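Local structure of exodeoxyribonuclease 10 (Escherichia coli, 4FZX) at residues Y112-L117 and A144-D149. The protein degrades single- and double-stranded DNA from the 3' end in the 3' to 5' direction as a magnesium-dependent DEDDh-family exonuclease. Sequence-based numbering, arbitrary orientation.
Sequences YSNMAL and AALLID. With nucleotides of chain A.
Leu146 overlaps Leu117 obliquely with its forked end: CD2 lies 4.1 Å from Leu117 CG, with CD1 almost as near. Its CG stands anti to the backbone N (chi1 171°), which carries the methyls from helix 136-154 across to the start of helix 114-120. The same CD2 loosely approaches the amide oxygen of Asn114, 4.2 Å from OD1. Thr99 and Ala103 of helix 99-106 pack against Leu146 and Leu117 respectively. Helix 136-154 also carries Asp139, which with Asp6 and Glu8 forms the sodium site of this DEDDh, RNase H-like exonuclease; the Asn114 side chain is about 6 Å from a sodium ion. Asn114 N donates a nearly straight hydrogen bond (2.9 Å, 166°) to OP1 of DA16 of chain A, while Ser113, the N-cap, accepts from Ala116 N at its OG (3.3 Å). The Tyr112 ring lies obliquely against two sugars, CE2 being 3.4 Å from O4' of DG15 and OH 3.3 Å from O4' of DC14. An alanine in place of Tyr112 is likely to leave both sugars without their aromatic neighbour and Arg104 without its cation-pi partner. Apolar packing joins the two helices, while the N-terminal end of helix 114-120, probably aided by its dipole, receives the DNA phosphate.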
loop_
_atom_site.group_PDB
_atom_site.type_symbol
_atom_site.label_atom_id
_atom_site.label_comp_id
_atom_site.label_asym_id
_atom_site.label_seq_id
_atom_site.Cartn_x
_atom_site.Cartn_y
_atom_site.Cartn_z
ATOM N N TYR C 112 16.546 12.332 12.422
ATOM C CA TYR C 112 17.499 11.372 11.882
ATOM C C TYR C 112 18.881 11.922 11.539
ATOM O O TYR C 112 19.674 11.255 10.847
ATOM C CB TYR C 112 16.895 10.567 10.724
ATOM C CG TYR C 112 16.425 11.383 9.535
ATOM C CD1 TYR C 112 15.110 11.846 9.451
ATOM C CD2 TYR C 112 17.266 11.618 8.457
ATOM C CE1 TYR C 112 14.663 12.567 8.344
ATOM C CE2 TYR C 112 16.821 12.300 7.328
ATOM C CZ TYR C 112 15.535 12.817 7.297
ATOM O OH TYR C 112 15.102 13.494 6.167
ATOM N N SER C 113 19.222 13.076 12.116
ATOM C CA SER C 113 20.619 13.467 12.199
ATOM C C SER C 113 21.357 12.584 13.204
ATOM O O SER C 113 20.737 11.997 14.086
ATOM C CB SER C 113 20.766 14.941 12.571
ATOM O OG SER C 113 20.487 15.141 13.936
ATOM N N ASN C 114 22.677 12.509 13.072
ATOM C CA ASN C 114 23.484 11.609 13.900
ATOM C C ASN C 114 23.305 11.880 15.399
ATOM O O ASN C 114 23.023 10.958 16.171
ATOM C CB ASN C 114 24.974 11.672 13.496
ATOM C CG ASN C 114 25.778 10.439 13.950
ATOM O OD1 ASN C 114 25.274 9.324 13.985
ATOM N ND2 ASN C 114 27.056 10.645 14.225
HETATM N N MSE C 115 23.441 13.145 15.806
HETATM C CA MSE C 115 23.351 13.483 17.228
HETATM C C MSE C 115 21.921 13.484 17.758
HETATM O O MSE C 115 21.681 13.108 18.911
HETATM C CB MSE C 115 24.031 14.809 17.555
HETATM C CG MSE C 115 24.128 15.086 19.084
HETATM SE SE MSE C 115 25.144 13.693 20.068
HETATM C CE MSE C 115 24.816 14.283 21.913
ATOM N N ALA C 116 20.963 13.867 16.919
ATOM C CA ALA C 116 19.564 13.776 17.322
ATOM C C ALA C 116 19.167 12.329 17.657
ATOM O O ALA C 116 18.488 12.083 18.645
ATOM C CB ALA C 116 18.667 14.344 16.261
ATOM N N LEU C 117 19.608 11.382 16.834
ATOM C CA LEU C 117 19.353 9.970 17.080
ATOM C C LEU C 117 20.016 9.553 18.390
ATOM O O LEU C 117 19.388 8.954 19.252
ATOM C CB LEU C 117 19.930 9.124 15.940
ATOM C CG LEU C 117 19.076 8.490 14.838
ATOM C CD1 LEU C 117 17.568 8.471 15.115
ATOM C CD2 LEU C 117 19.401 9.074 13.475
ATOM N N ALA C 144 28.670 4.162 15.719
ATOM C CA ALA C 144 28.815 2.767 16.125
ATOM C C ALA C 144 27.815 2.424 17.224
ATOM O O ALA C 144 27.117 1.405 17.142
ATOM C CB ALA C 144 30.248 2.480 16.589
ATOM N N ALA C 145 27.724 3.278 18.242
ATOM C CA ALA C 145 26.715 3.073 19.294
ATOM C C ALA C 145 25.309 3.014 18.701
ATOM O O ALA C 145 24.489 2.189 19.092
ATOM C CB ALA C 145 26.807 4.175 20.377
ATOM N N LEU C 146 25.032 3.894 17.747
ATOM C CA LEU C 146 23.751 3.886 17.070
ATOM C C LEU C 146 23.520 2.586 16.291
ATOM O O LEU C 146 22.415 2.054 16.280
ATOM C CB LEU C 146 23.639 5.085 16.134
ATOM C CG LEU C 146 22.427 5.083 15.206
ATOM C CD1 LEU C 146 21.105 5.049 16.004
ATOM C CD2 LEU C 146 22.473 6.267 14.237
ATOM N N LEU C 147 24.566 2.074 15.652
ATOM C CA LEU C 147 24.437 0.878 14.836
ATOM C C LEU C 147 24.190 -0.347 15.721
ATOM O O LEU C 147 23.351 -1.192 15.412
ATOM C CB LEU C 147 25.695 0.676 13.982
ATOM C CG LEU C 147 25.834 -0.734 13.389
ATOM C CD1 LEU C 147 24.846 -0.952 12.213
ATOM C CD2 LEU C 147 27.253 -1.004 12.972
ATOM N N ILE C 148 24.862 -0.395 16.863
ATOM C CA ILE C 148 24.671 -1.500 17.798
ATOM C C ILE C 148 23.235 -1.512 18.309
ATOM O O ILE C 148 22.583 -2.564 18.340
ATOM C CB ILE C 148 25.674 -1.444 18.991
ATOM C CG1 ILE C 148 27.076 -1.792 18.509
ATOM C CG2 ILE C 148 25.242 -2.425 20.112
ATOM C CD1 ILE C 148 28.183 -1.372 19.444
ATOM N N ASP C 149 22.730 -0.327 18.643
ATOM C CA ASP C 149 21.336 -0.152 19.059
ATOM C C ASP C 149 20.376 -0.618 17.965
ATOM O O ASP C 149 19.438 -1.380 18.228
ATOM C CB ASP C 149 21.092 1.320 19.411
ATOM C CG ASP C 149 19.647 1.621 19.757
ATOM O OD1 ASP C 149 18.970 0.783 20.382
ATOM O OD2 ASP C 149 19.204 2.746 19.456
ATOM P P DG A 15 17.761 17.330 9.317
ATOM O OP1 DG A 15 17.511 16.932 10.710
ATOM O OP2 DG A 15 18.101 18.739 9.021
ATOM O "O5'" DG A 15 18.929 16.400 8.745
ATOM C "C5'" DG A 15 18.881 14.996 8.959
ATOM C "C4'" DG A 15 19.908 14.296 8.090
ATOM O "O4'" DG A 15 19.517 14.349 6.692
ATOM C "C3'" DG A 15 21.304 14.896 8.147
ATOM O "O3'" DG A 15 22.016 14.237 9.171
ATOM C "C2'" DG A 15 21.879 14.549 6.780
ATOM C "C1'" DG A 15 20.652 14.544 5.874
ATOM N N9 DG A 15 20.450 15.816 5.201
ATOM C C8 DG A 15 20.071 16.993 5.791
ATOM N N7 DG A 15 19.926 17.969 4.933
ATOM C C5 DG A 15 20.214 17.391 3.704
ATOM C C6 DG A 15 20.230 17.981 2.423
ATOM O O6 DG A 15 19.955 19.158 2.137
ATOM N N1 DG A 15 20.593 17.065 1.429
ATOM C C2 DG A 15 20.896 15.729 1.675
ATOM N N2 DG A 15 21.257 14.987 0.605
ATOM N N3 DG A 15 20.892 15.177 2.895
ATOM C C4 DG A 15 20.538 16.067 3.847
ATOM P P DA A 16 23.341 14.883 9.743
ATOM O OP1 DA A 16 23.800 13.918 10.762
ATOM O OP2 DA A 16 23.087 16.320 10.049
ATOM O "O5'" DA A 16 24.365 14.804 8.508
ATOM C "C5'" DA A 16 24.831 13.559 8.029
ATOM C "C4'" DA A 16 25.883 13.774 6.945
ATOM O "O4'" DA A 16 25.210 14.132 5.704
ATOM C "C3'" DA A 16 26.866 14.919 7.220
ATOM O "O3'" DA A 16 28.038 14.425 7.914
ATOM C "C2'" DA A 16 27.196 15.424 5.811
ATOM C "C1'" DA A 16 25.892 15.176 5.061
ATOM N N9 DA A 16 25.055 16.352 5.052
ATOM C C8 DA A 16 24.673 17.106 6.112
ATOM N N7 DA A 16 23.992 18.171 5.778
ATOM C C5 DA A 16 23.921 18.096 4.407
ATOM C C6 DA A 16 23.346 18.947 3.455
ATOM N N6 DA A 16 22.682 20.062 3.769
ATOM N N1 DA A 16 23.497 18.609 2.165
ATOM C C2 DA A 16 24.181 17.491 1.861
ATOM N N3 DA A 16 24.780 16.615 2.673
ATOM C C4 DA A 16 24.594 16.992 3.943
ATOM P P DC A 14 12.735 20.089 7.714
ATOM O OP1 DC A 14 12.068 19.967 9.032
ATOM O OP2 DC A 14 13.313 21.375 7.262
ATOM O "O5'" DC A 14 13.891 18.975 7.603
ATOM C "C5'" DC A 14 13.553 17.650 7.236
ATOM C "C4'" DC A 14 14.779 16.851 6.833
ATOM O "O4'" DC A 14 14.799 16.680 5.400
ATOM C "C3'" DC A 14 16.131 17.433 7.214
ATOM O "O3'" DC A 14 16.475 16.883 8.487
ATOM C "C2'" DC A 14 17.050 16.870 6.137
ATOM C "C1'" DC A 14 16.127 16.551 4.964
ATOM N N1 DC A 14 16.289 17.471 3.824
ATOM C C2 DC A 14 16.792 16.975 2.627
ATOM O O2 DC A 14 17.093 15.778 2.561
ATOM N N3 DC A 14 16.927 17.816 1.578
ATOM C C4 DC A 14 16.546 19.091 1.697
ATOM N N4 DC A 14 16.690 19.881 0.619
ATOM C C5 DC A 14 16.035 19.615 2.926
ATOM C C6 DC A 14 15.924 18.776 3.953
#